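Local coordinates for hypothetical protein BQLF2 (PDB 2OA5) that probably serves as an abundant structural component of the tegument, the protein layer between capsid and envelope, in murine gammaherpesvirus 68, at residues E16-R19 with L20-E23; L22-K25 with T26-Q29; L44-A47 with K48-S51; G61-A64 with M65-E69. All blocks are in the same frame, centred on the assembly; numbering follows the deposited sequence.

Contact 1: residues E16-R19 with L20-E23. With PE5 (3,6,9,12,15,18,21,24-octaoxahexacosan-1-ol), chain C.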
loop_
_atom_site.group_PDB
_atom_site.type_symbol
_atom_site.label_atom_id
_atom_site.label_comp_id
_atom_site.label_asym_id
_atom_site.label_seq_id
_atom_site.Cartn_x
_atom_site.Cartn_y
_atom_site.Cartn_z
ATOM N N GLU B 16 4.193 -0.821 -25.682
ATOM C CA GLU B 16 4.620 -2.153 -25.279
ATOM C C GLU B 16 3.462 -3.008 -24.805
ATOM O O GLU B 16 3.438 -4.213 -25.074
ATOM C CB GLU B 16 5.688 -2.070 -24.181
ATOM C CG GLU B 16 6.425 -3.392 -23.918
ATOM C CD GLU B 16 7.184 -3.903 -25.137
ATOM O OE1 GLU B 16 7.133 -3.241 -26.196
ATOM O OE2 GLU B 16 7.835 -4.967 -25.042
ATOM N N VAL B 17 2.507 -2.396 -24.104
ATOM C CA VAL B 17 1.339 -3.125 -23.612
ATOM C C VAL B 17 0.521 -3.617 -24.797
ATOM O O VAL B 17 -0.005 -4.730 -24.780
ATOM C CB VAL B 17 0.405 -2.243 -22.732
ATOM C CG1 VAL B 17 -0.953 -2.938 -22.563
ATOM C CG2 VAL B 17 1.028 -2.011 -21.366
ATOM N N GLU B 18 0.418 -2.775 -25.821
ATOM C CA GLU B 18 -0.328 -3.117 -27.025
ATOM C C GLU B 18 0.395 -4.230 -27.766
ATOM O O GLU B 18 -0.223 -5.206 -28.190
ATOM C CB GLU B 18 -0.470 -1.886 -27.928
ATOM C CG GLU B 18 -1.464 -2.071 -29.071
ATOM C CD GLU B 18 -2.821 -2.542 -28.587
ATOM O OE1 GLU B 18 -3.181 -2.205 -27.440
ATOM O OE2 GLU B 18 -3.529 -3.235 -29.352
ATOM N N ARG B 19 1.709 -4.097 -27.906
ATOM C CA ARG B 19 2.485 -5.123 -28.586
ATOM C C ARG B 19 2.266 -6.456 -27.899
ATOM O O ARG B 19 2.006 -7.464 -28.550
ATOM C CB ARG B 19 3.984 -4.821 -28.549
ATOM C CG ARG B 19 4.457 -3.617 -29.326
ATOM C CD ARG B 19 5.966 -3.715 -29.479
ATOM N NE ARG B 19 6.682 -2.526 -29.023
ATOM C CZ ARG B 19 6.544 -1.319 -29.557
ATOM N NH1 ARG B 19 5.705 -1.130 -30.564
ATOM N NH2 ARG B 19 7.267 -0.305 -29.107
ATOM N N LEU B 20 2.388 -6.457 -26.573
ATOM C CA LEU B 20 2.221 -7.679 -25.797
ATOM C C LEU B 20 0.831 -8.264 -25.952
ATOM O O LEU B 20 0.673 -9.485 -26.002
ATOM C CB LEU B 20 2.544 -7.410 -24.326
ATOM C CG LEU B 20 4.057 -7.299 -24.092
ATOM C CD1 LEU B 20 4.341 -6.617 -22.771
ATOM C CD2 LEU B 20 4.667 -8.688 -24.123
ATOM N N LYS B 21 -0.179 -7.401 -26.028
ATOM C CA LYS B 21 -1.552 -7.871 -26.208
ATOM C C LYS B 21 -1.684 -8.566 -27.558
ATOM O O LYS B 21 -2.188 -9.686 -27.649
ATOM C CB LYS B 21 -2.532 -6.698 -26.142
ATOM C CG LYS B 21 -3.023 -6.406 -24.748
ATOM C CD LYS B 21 -3.639 -5.027 -24.630
ATOM C CE LYS B 21 -3.970 -4.754 -23.173
ATOM N NZ LYS B 21 -4.593 -5.951 -22.547
ATOM N N LEU B 22 -1.223 -7.886 -28.608
ATOM C CA LEU B 22 -1.282 -8.429 -29.962
ATOM C C LEU B 22 -0.648 -9.810 -30.023
ATOM O O LEU B 22 -1.293 -10.790 -30.386
ATOM C CB LEU B 22 -0.568 -7.492 -30.936
ATOM C CG LEU B 22 -1.310 -6.194 -31.254
ATOM C CD1 LEU B 22 -0.441 -5.287 -32.101
ATOM C CD2 LEU B 22 -2.611 -6.526 -31.975
ATOM N N GLU B 23 0.626 -9.884 -29.646
ATOM C CA GLU B 23 1.332 -11.149 -29.674
ATOM C C GLU B 23 0.663 -12.199 -28.806
ATOM O O GLU B 23 0.494 -13.335 -29.233
ATOM C CB GLU B 23 2.777 -10.955 -29.225
ATOM C CG GLU B 23 3.594 -12.224 -29.289
ATOM C CD GLU B 23 5.054 -11.982 -29.005
ATOM O OE1 GLU B 23 5.663 -11.153 -29.714
ATOM O OE2 GLU B 23 5.591 -12.623 -28.080
HETATM C C48 PE5 C . 8.586 -7.876 -13.979
HETATM C C50 PE5 C . 8.424 -7.239 -15.365
HETATM O O1 PE5 C . 8.877 -5.880 -15.371
HETATM C C1 PE5 C . 7.854 -5.012 -15.885
HETATM C C2 PE5 C . 8.309 -4.380 -17.184
HETATM O O2 PE5 C . 7.933 -3.001 -17.221
HETATM C C3 PE5 C . 8.710 -2.314 -18.200
HETATM C C4 PE5 C . 7.875 -2.006 -19.422
HETATM O O3 PE5 C . 8.480 -2.583 -20.582
HETATM C C5 PE5 C . 8.603 -1.591 -21.606
HETATM C C6 PE5 C . 9.582 -2.055 -22.672
HETATM O O4 PE5 C . 9.645 -1.077 -23.721
HETATM C C7 PE5 C . 10.639 -1.431 -24.691
HETATM C C8 PE5 C . 11.006 -0.201 -25.507
HETATM O O5 PE5 C . 12.236 -0.395 -26.223
HETATM C C9 PE5 C . 13.115 0.714 -25.981
HETATM C C10 PE5 C . 13.320 1.538 -27.245
HETATM O O6 PE5 C . 13.990 2.776 -26.922
HETATM C C11 PE5 C . 14.536 3.376 -28.111
HETATM C C12 PE5 C . 15.764 4.209 -27.766
HETATM O O7 PE5 C . 16.904 3.722 -28.493
HETATM C C13 PE5 C . 18.092 4.446 -28.130
HETATM C C14 PE5 C . 18.160 4.661 -26.628
HETATM O O8 PE5 C . 19.237 3.903 -26.050
HETATM C C15 PE5 C . 19.285 4.138 -24.635
HETATM C C16 PE5 C . 20.353 3.241 -24.010
HETATM O O52 PE5 C . 20.754 3.776 -22.749
#
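Lys21 reaches back over one turn of helix 8-33 to lie alongside Val17, the two side chains pointing the same way. Its CB starts above the backbone, 3.4 Å from Glu18 O and close to Val17 O, and CG follows 3.5 Å from Val17 O. CD runs on past the same oxygen and begins to meet the valine methyl, and CE then settles 3.6 Å from Val17 CG1. A bend at chi4 (-43°) turns NZ away from the valine; from there it makes a long, weak ion pair with Glu16 of the second subunit. Lysine suits such a place because its methylenes can cover a buried valine while the ammonium leads on toward the second subunit. Helix 8-33 packs against its copy in the second subunit, Val17 on Val17 and Leu20 on Leu20, as expected of a parallel, in-register coiled coil. Leu20 contributes CD1, 4.0 Å from Glu16 CG, and its N donates to Glu16 O at 2.9 Å. Glu16 is bent at chi2 (61°), so that its carboxylate swings toward the guanidinium of Arg19. There Arg19 NE donates to Glu16 OE1 at 3.0 Å in a salt bridge, the oxygen standing 28° out of the guanidinium plane. The aliphatic part of the same glutamate is also covered by the polyether PE5 (chain C), whose C6 comes within 3.6 Å of Glu16 CG.

Contact 2: residues L22-K25 with T26-Q29. With PE5 (3,6,9,12,15,18,21,24-octaoxahexacosan-1-ol), chain D.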
loop_
_atom_site.group_PDB
_atom_site.type_symbol
_atom_site.label_atom_id
_atom_site.label_comp_id
_atom_site.label_asym_id
_atom_site.label_seq_id
_atom_site.Cartn_x
_atom_site.Cartn_y
_atom_site.Cartn_z
ATOM N N LEU B 22 -1.223 -7.886 -28.608
ATOM C CA LEU B 22 -1.282 -8.429 -29.962
ATOM C C LEU B 22 -0.648 -9.810 -30.023
ATOM O O LEU B 22 -1.293 -10.790 -30.386
ATOM C CB LEU B 22 -0.568 -7.492 -30.936
ATOM C CG LEU B 22 -1.310 -6.194 -31.254
ATOM C CD1 LEU B 22 -0.441 -5.287 -32.101
ATOM C CD2 LEU B 22 -2.611 -6.526 -31.975
ATOM N N GLU B 23 0.626 -9.884 -29.646
ATOM C CA GLU B 23 1.332 -11.149 -29.674
ATOM C C GLU B 23 0.663 -12.199 -28.806
ATOM O O GLU B 23 0.494 -13.335 -29.233
ATOM C CB GLU B 23 2.777 -10.955 -29.225
ATOM C CG GLU B 23 3.594 -12.224 -29.289
ATOM C CD GLU B 23 5.054 -11.982 -29.005
ATOM O OE1 GLU B 23 5.663 -11.153 -29.714
ATOM O OE2 GLU B 23 5.591 -12.623 -28.080
ATOM N N ASN B 24 0.276 -11.824 -27.589
ATOM C CA ASN B 24 -0.361 -12.775 -26.693
ATOM C C ASN B 24 -1.695 -13.276 -27.246
ATOM O O ASN B 24 -2.112 -14.391 -26.931
ATOM C CB ASN B 24 -0.518 -12.166 -25.297
ATOM C CG ASN B 24 0.809 -12.096 -24.546
ATOM O OD1 ASN B 24 1.883 -12.222 -25.143
ATOM N ND2 ASN B 24 0.742 -11.884 -23.239
ATOM N N LYS B 25 -2.354 -12.465 -28.069
ATOM C CA LYS B 25 -3.601 -12.897 -28.691
ATOM C C LYS B 25 -3.249 -13.863 -29.825
ATOM O O LYS B 25 -3.985 -14.804 -30.107
ATOM C CB LYS B 25 -4.387 -11.713 -29.260
ATOM C CG LYS B 25 -5.506 -11.206 -28.348
ATOM C CD LYS B 25 -6.611 -10.508 -29.145
ATOM C CE LYS B 25 -7.884 -11.359 -29.220
ATOM N NZ LYS B 25 -8.652 -11.377 -27.933
ATOM N N THR B 26 -2.114 -13.617 -30.471
ATOM C CA THR B 26 -1.658 -14.472 -31.559
ATOM C C THR B 26 -1.239 -15.827 -31.003
ATOM O O THR B 26 -1.563 -16.864 -31.576
ATOM C CB THR B 26 -0.465 -13.841 -32.300
ATOM O OG1 THR B 26 -0.923 -12.735 -33.087
ATOM C CG2 THR B 26 0.212 -14.866 -33.200
ATOM N N LEU B 27 -0.523 -15.801 -29.881
ATOM C CA LEU B 27 -0.048 -17.016 -29.228
ATOM C C LEU B 27 -1.184 -17.880 -28.675
ATOM O O LEU B 27 -1.095 -19.109 -28.694
ATOM C CB LEU B 27 0.943 -16.657 -28.114
ATOM C CG LEU B 27 2.326 -16.208 -28.606
ATOM C CD1 LEU B 27 2.810 -15.025 -27.797
ATOM C CD2 LEU B 27 3.317 -17.365 -28.504
ATOM N N LYS B 28 -2.247 -17.256 -28.170
ATOM C CA LYS B 28 -3.363 -18.043 -27.659
ATOM C C LYS B 28 -3.993 -18.745 -28.849
ATOM O O LYS B 28 -4.421 -19.890 -28.757
ATOM C CB LYS B 28 -4.396 -17.145 -26.977
ATOM C CG LYS B 28 -4.063 -16.854 -25.522
ATOM C CD LYS B 28 -4.918 -15.734 -24.969
ATOM C CE LYS B 28 -4.514 -15.415 -23.544
ATOM N NZ LYS B 28 -5.222 -14.220 -23.022
ATOM N N GLN B 29 -4.022 -18.033 -29.970
ATOM C CA GLN B 29 -4.576 -18.528 -31.224
ATOM C C GLN B 29 -3.907 -19.838 -31.626
ATOM O O GLN B 29 -4.574 -20.825 -31.944
ATOM C CB GLN B 29 -4.353 -17.476 -32.304
ATOM C CG GLN B 29 -5.233 -17.596 -33.507
ATOM C CD GLN B 29 -5.700 -16.224 -33.970
ATOM O OE1 GLN B 29 -6.241 -15.459 -33.176
ATOM N NE2 GLN B 29 -5.482 -15.933 -35.240
HETATM C C48 PE5 D . -11.433 -21.042 -26.662
HETATM C C50 PE5 D . -12.056 -20.260 -25.508
HETATM O O1 PE5 D . -11.651 -18.895 -25.595
HETATM C C1 PE5 D . -10.376 -18.735 -24.978
HETATM C C2 PE5 D . -10.320 -17.332 -24.437
HETATM O O2 PE5 D . -10.144 -16.454 -25.535
HETATM C C3 PE5 D . -8.749 -16.277 -25.756
HETATM C C4 PE5 D . -8.544 -15.216 -26.814
HETATM O O3 PE5 D . -7.762 -15.770 -27.869
HETATM C C5 PE5 D . -8.157 -15.191 -29.109
HETATM C C6 PE5 D . -7.737 -16.109 -30.234
HETATM O O4 PE5 D . -8.840 -16.300 -31.123
HETATM C C7 PE5 D . -8.991 -17.694 -31.390
HETATM C C8 PE5 D . -8.752 -17.965 -32.862
HETATM O O5 PE5 D . -8.280 -19.304 -33.004
HETATM C C9 PE5 D . -9.382 -20.170 -33.297
HETATM C C10 PE5 D . -9.724 -20.112 -34.783
HETATM O O6 PE5 D . -9.173 -21.243 -35.470
HETATM C C11 PE5 D . -7.849 -20.924 -35.927
HETATM C C12 PE5 D . -7.393 -21.954 -36.950
HETATM O O7 PE5 D . -6.038 -21.698 -37.353
HETATM C C13 PE5 D . -5.988 -20.500 -38.142
HETATM C C14 PE5 D . -4.956 -20.642 -39.246
HETATM O O8 PE5 D . -3.637 -20.757 -38.692
HETATM C C15 PE5 D . -3.631 -20.262 -37.348
HETATM C C16 PE5 D . -2.333 -20.682 -36.663
HETATM O O52 PE5 D . -1.268 -19.849 -37.121
#
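Leu27 CD1 comes alongside Glu23, 3.3 Å from Glu23 CG and 3.7 Å from Glu23 OE2, and lies to the side of the flat carboxylate rather than above it. The two side chains run together, pointing the same way, in tight packing one turn apart, while OE2 bonds to ND2 of Asn24 of the second subunit. The Gln29 amide carries the ether chain of PE5 (chain D) over one face, where PE5 C8 sits 3.7 Å from Gln29 CD; PE5 C6 lies beyond the oxygen, 3.4 Å from Gln29 OE1. A bend in the glutamine chain at chi2 (139°) turns the amide to meet the polyether, which also passes Lys28 CB and Lys25 CE. A third flat group, the Asn24 amide, is buried: the Leu27 side chain runs at a slant to it, CD1 4.0 Å from Asn24 OD1. Its OD1 bonds to ND2 of Asn24 of the second subunit, its ND2 to Leu20 O of that subunit.

Thr26 is placed on the outside of the helix. Its N donates to Leu22 O at 2.9 Å, and OG1, set beside the backbone N (chi1 -73°), adds a weak bond of 3.3 Å to Leu22 O. Threonine can thus return its hydroxyl to the backbone on an exposed face.

Asparagine meeting asparagine between leucine layers is a familiar feature of parallel two-stranded coiled coils. Here the buried amides find partners when the two helices run in register, so this polar layer probably favours that alignment over others.

Contact 3: residues L44-A47 with K48-S51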
loop_
_atom_site.group_PDB
_atom_site.type_symbol
_atom_site.label_atom_id
_atom_site.label_comp_id
_atom_site.label_asym_id
_atom_site.label_seq_id
_atom_site.Cartn_x
_atom_site.Cartn_y
_atom_site.Cartn_z
ATOM N N LEU B 44 -8.105 -19.170 -20.281
ATOM C CA LEU B 44 -8.795 -18.160 -19.502
ATOM C C LEU B 44 -9.196 -16.924 -20.301
ATOM O O LEU B 44 -8.384 -16.367 -21.045
ATOM C CB LEU B 44 -7.870 -17.733 -18.347
ATOM C CG LEU B 44 -8.223 -17.874 -16.865
ATOM C CD1 LEU B 44 -9.044 -19.103 -16.622
ATOM C CD2 LEU B 44 -6.931 -17.918 -16.058
ATOM N N THR B 45 -10.458 -16.520 -20.171
ATOM C CA THR B 45 -10.917 -15.285 -20.803
ATOM C C THR B 45 -10.526 -14.231 -19.746
ATOM O O THR B 45 -10.356 -14.566 -18.576
ATOM C CB THR B 45 -12.457 -15.239 -21.005
ATOM O OG1 THR B 45 -13.113 -15.435 -19.750
ATOM C CG2 THR B 45 -12.916 -16.308 -22.012
ATOM N N ALA B 46 -10.371 -12.974 -20.151
ATOM C CA ALA B 46 -9.990 -11.918 -19.219
ATOM C C ALA B 46 -11.018 -11.747 -18.103
ATOM O O ALA B 46 -10.673 -11.676 -16.919
ATOM C CB ALA B 46 -9.808 -10.607 -19.973
ATOM N N ALA B 47 -12.292 -11.686 -18.486
ATOM C CA ALA B 47 -13.377 -11.526 -17.525
ATOM C C ALA B 47 -13.452 -12.719 -16.561
ATOM O O ALA B 47 -13.735 -12.552 -15.374
ATOM C CB ALA B 47 -14.703 -11.348 -18.269
ATOM N N LYS B 48 -13.185 -13.917 -17.078
ATOM C CA LYS B 48 -13.208 -15.138 -16.270
ATOM C C LYS B 48 -12.054 -15.141 -15.273
ATOM O O LYS B 48 -12.228 -15.473 -14.100
ATOM C CB LYS B 48 -13.094 -16.368 -17.177
ATOM C CG LYS B 48 -12.789 -17.680 -16.469
ATOM C CD LYS B 48 -14.029 -18.333 -15.893
ATOM C CE LYS B 48 -13.728 -19.775 -15.479
ATOM N NZ LYS B 48 -14.616 -20.756 -16.168
ATOM N N ARG B 49 -10.872 -14.785 -15.758
ATOM C CA ARG B 49 -9.692 -14.731 -14.916
ATOM C C ARG B 49 -9.909 -13.722 -13.787
ATOM O O ARG B 49 -9.624 -14.007 -12.628
ATOM C CB ARG B 49 -8.473 -14.335 -15.751
ATOM C CG ARG B 49 -7.218 -14.120 -14.940
ATOM C CD ARG B 49 -6.067 -13.695 -15.826
ATOM N NE ARG B 49 -6.345 -12.455 -16.537
ATOM C CZ ARG B 49 -6.365 -12.333 -17.857
ATOM N NH1 ARG B 49 -6.119 -13.389 -18.632
ATOM N NH2 ARG B 49 -6.634 -11.155 -18.410
ATOM N N GLU B 50 -10.427 -12.546 -14.137
ATOM C CA GLU B 50 -10.683 -11.483 -13.165
ATOM C C GLU B 50 -11.671 -11.913 -12.092
ATOM O O GLU B 50 -11.547 -11.529 -10.928
ATOM C CB GLU B 50 -11.230 -10.239 -13.873
ATOM C CG GLU B 50 -11.528 -9.045 -12.954
ATOM C CD GLU B 50 -10.294 -8.209 -12.613
ATOM O OE1 GLU B 50 -9.180 -8.575 -13.033
ATOM O OE2 GLU B 50 -10.445 -7.177 -11.925
ATOM N N SER B 51 -12.659 -12.712 -12.490
ATOM C CA SER B 51 -13.680 -13.186 -11.571
ATOM C C SER B 51 -13.115 -14.158 -10.552
ATOM O O SER B 51 -13.470 -14.117 -9.375
ATOM C CB SER B 51 -14.819 -13.854 -12.346
ATOM O OG SER B 51 -15.046 -15.167 -11.866
#
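Thr45 caps the start of helix 46-76: it stands at the N-cap, just before the first turn, and its OG1 accepts from Lys48 N at 3.1 Å. Threonine is well suited to this, its short hydroxyl taking the place of the missing preceding turn, although the position of OG1 is somewhat doubtful because it crowds Lys48 CB. The regular backbone ladder begins with Arg49 N donating to Thr45 O at 2.9 Å, and continues from Glu50 N to Ala46 O.

Apolar contact comes from Leu44, one residue before the cap. Its CG approaches Arg49 CB at 3.7 Å, crossing that side chain at about a right angle, while CD1 reaches Lys48 CG. The arrangement resembles a hydrophobic staple, with the aliphatic root of an arginine as the second partner.

Among the charged groups, Lys48 NZ and Glu50 OE2 form salt bridges with Glu82 and Arg73 of the third subunit. Arg49 leaves the helix with CG anti to the backbone N (chi1 174°), and a bend at chi3 (60°) folds its guanidinium back over the first residues. One face of that group covers Ala46, whose small side chain leaves room for it: Arg49 NH2 lies 3.5 Å from Ala46 CA and 3.6 Å from Ala46 CB.

Contact 4: residues G61-A64 with M65-E69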
loop_
_atom_site.group_PDB
_atom_site.type_symbol
_atom_site.label_atom_id
_atom_site.label_comp_id
_atom_site.label_asym_id
_atom_site.label_seq_id
_atom_site.Cartn_x
_atom_site.Cartn_y
_atom_site.Cartn_z
ATOM N N GLY B 61 -8.495 -12.400 1.876
ATOM C CA GLY B 61 -8.649 -11.188 2.669
ATOM C C GLY B 61 -9.415 -11.469 3.947
ATOM O O GLY B 61 -9.026 -11.038 5.035
ATOM N N ALA B 62 -10.509 -12.213 3.819
ATOM C CA ALA B 62 -11.331 -12.556 4.969
ATOM C C ALA B 62 -10.540 -13.352 6.015
ATOM O O ALA B 62 -10.757 -13.201 7.217
ATOM C CB ALA B 62 -12.564 -13.343 4.515
ATOM N N VAL B 63 -9.619 -14.197 5.558
ATOM C CA VAL B 63 -8.801 -14.978 6.484
ATOM C C VAL B 63 -7.843 -14.034 7.201
ATOM O O VAL B 63 -7.677 -14.097 8.420
ATOM C CB VAL B 63 -7.984 -16.063 5.736
ATOM C CG1 VAL B 63 -6.854 -16.575 6.623
ATOM C CG2 VAL B 63 -8.887 -17.213 5.349
ATOM N N ALA B 64 -7.201 -13.159 6.432
ATOM C CA ALA B 64 -6.270 -12.199 7.010
ATOM C C ALA B 64 -7.019 -11.313 8.014
ATOM O O ALA B 64 -6.511 -10.985 9.082
ATOM C CB ALA B 64 -5.659 -11.338 5.911
HETATM N N MSE B 65 -8.243 -10.946 7.666
HETATM C CA MSE B 65 -9.040 -10.088 8.526
HETATM C C MSE B 65 -9.331 -10.736 9.888
HETATM O O MSE B 65 -9.281 -10.066 10.928
HETATM C CB MSE B 65 -10.330 -9.703 7.792
HETATM C CG MSE B 65 -10.467 -8.204 7.565
HETATM SE SE MSE B 65 -10.600 -7.282 9.240
HETATM C CE MSE B 65 -11.456 -5.704 8.622
ATOM N N ARG B 66 -9.613 -12.038 9.869
ATOM C CA ARG B 66 -9.889 -12.812 11.080
ATOM C C ARG B 66 -8.661 -12.763 11.988
ATOM O O ARG B 66 -8.742 -12.397 13.160
ATOM C CB ARG B 66 -10.193 -14.269 10.701
ATOM C CG ARG B 66 -9.983 -15.300 11.817
ATOM C CD ARG B 66 -9.542 -16.643 11.231
ATOM N NE ARG B 66 -10.467 -17.117 10.202
ATOM C CZ ARG B 66 -10.248 -18.165 9.415
ATOM N NH1 ARG B 66 -9.127 -18.867 9.529
ATOM N NH2 ARG B 66 -11.151 -18.516 8.508
ATOM N N LYS B 67 -7.522 -13.128 11.410
ATOM C CA LYS B 67 -6.248 -13.169 12.115
ATOM C C LYS B 67 -5.796 -11.814 12.647
ATOM O O LYS B 67 -5.272 -11.713 13.756
ATOM C CB LYS B 67 -5.167 -13.746 11.188
ATOM C CG LYS B 67 -5.483 -15.133 10.644
ATOM C CD LYS B 67 -4.267 -15.755 9.962
ATOM C CE LYS B 67 -4.528 -17.212 9.605
ATOM N NZ LYS B 67 -3.341 -18.069 9.888
ATOM N N ILE B 68 -5.986 -10.769 11.847
ATOM C CA ILE B 68 -5.595 -9.426 12.249
ATOM C C ILE B 68 -6.356 -8.966 13.495
ATOM O O ILE B 68 -5.769 -8.441 14.436
ATOM C CB ILE B 68 -5.830 -8.429 11.091
ATOM C CG1 ILE B 68 -4.697 -8.569 10.070
ATOM C CG2 ILE B 68 -5.922 -7.008 11.623
ATOM C CD1 ILE B 68 -5.045 -8.083 8.681
ATOM N N GLU B 69 -7.665 -9.167 13.486
ATOM C CA GLU B 69 -8.497 -8.780 14.612
ATOM C C GLU B 69 -8.012 -9.454 15.891
ATOM O O GLU B 69 -7.933 -8.833 16.955
ATOM C CB GLU B 69 -9.936 -9.199 14.343
ATOM C CG GLU B 69 -10.947 -8.581 15.278
ATOM C CD GLU B 69 -12.335 -9.115 15.027
ATOM O OE1 GLU B 69 -12.679 -9.343 13.846
ATOM O OE2 GLU B 69 -13.086 -9.303 16.001
#
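Successive amides of Met65, Arg66, Lys67 and Ile68 donate to the carbonyls of Gly61, Ala62, Val63 and Ala64, giving unbroken alpha-helical geometry, with Met65 N 2.7 Å from Gly61 O. This is the middle of the long helix 46-76, which packs on its copy in the third subunit. Ala64 there meets Ile68 and Ile68 meets Ala64, a reciprocal pairing consistent with antiparallel helices. Ala64, having only a methyl, lets the neighbouring helix come near, while Ile68 supplies the bulk: within the chain, Ala64 CB and Ile68 CD1 are 4.3 Å apart. Strand 93-99 also touches these residues, Val96 meeting both Ala64 and Ile68. Ile68 CG1 lies beside the backbone N (chi1 -78°), which sets CD1 over the carbonyl of the preceding turn, 3.3 Å from Ala64 O.

Met65, modelled as selenomethionine, keeps its CB 3.3 Å from Gly61 O and then leads away from this turn. Val63 is buried against Val98 of the strand and lends a methyl to each of two basic chains running alongside it. Lysine fits here because its methylenes pack on the valine, Lys67 CE lying 3.8 Å from Val63 CG1, while NZ goes on to a salt bridge with Glu102. Arg66 NH2 bonds to Glu102 O, and the guanidinium presents one face to the other valine methyl, with Arg66 NH2 4.1 Å from Val63 CG2.

In the fold
Contacts 1 and 2 overlap along helix 8-33, their centres about 9 Å apart, and share Leu22 and Glu23; both face the second subunit. Contact 3 begins helix 46-76 and lies near contact 2, with nearest atoms about 4 Å apart but no touch, while its centre is about 18 Å from that of contact 1. Contact 4 is farther along helix 46-76, about 26 Å from contact 3 between centres and about 37 Å from contact 1, across the chain's centre. Contacts 3 and 4 both meet the third subunit, and contact 3 meets the second as well. Bound PE5 molecules touch contacts 1, 2 and 3, whereas Ile68 of contact 4 is about 12 Å from one.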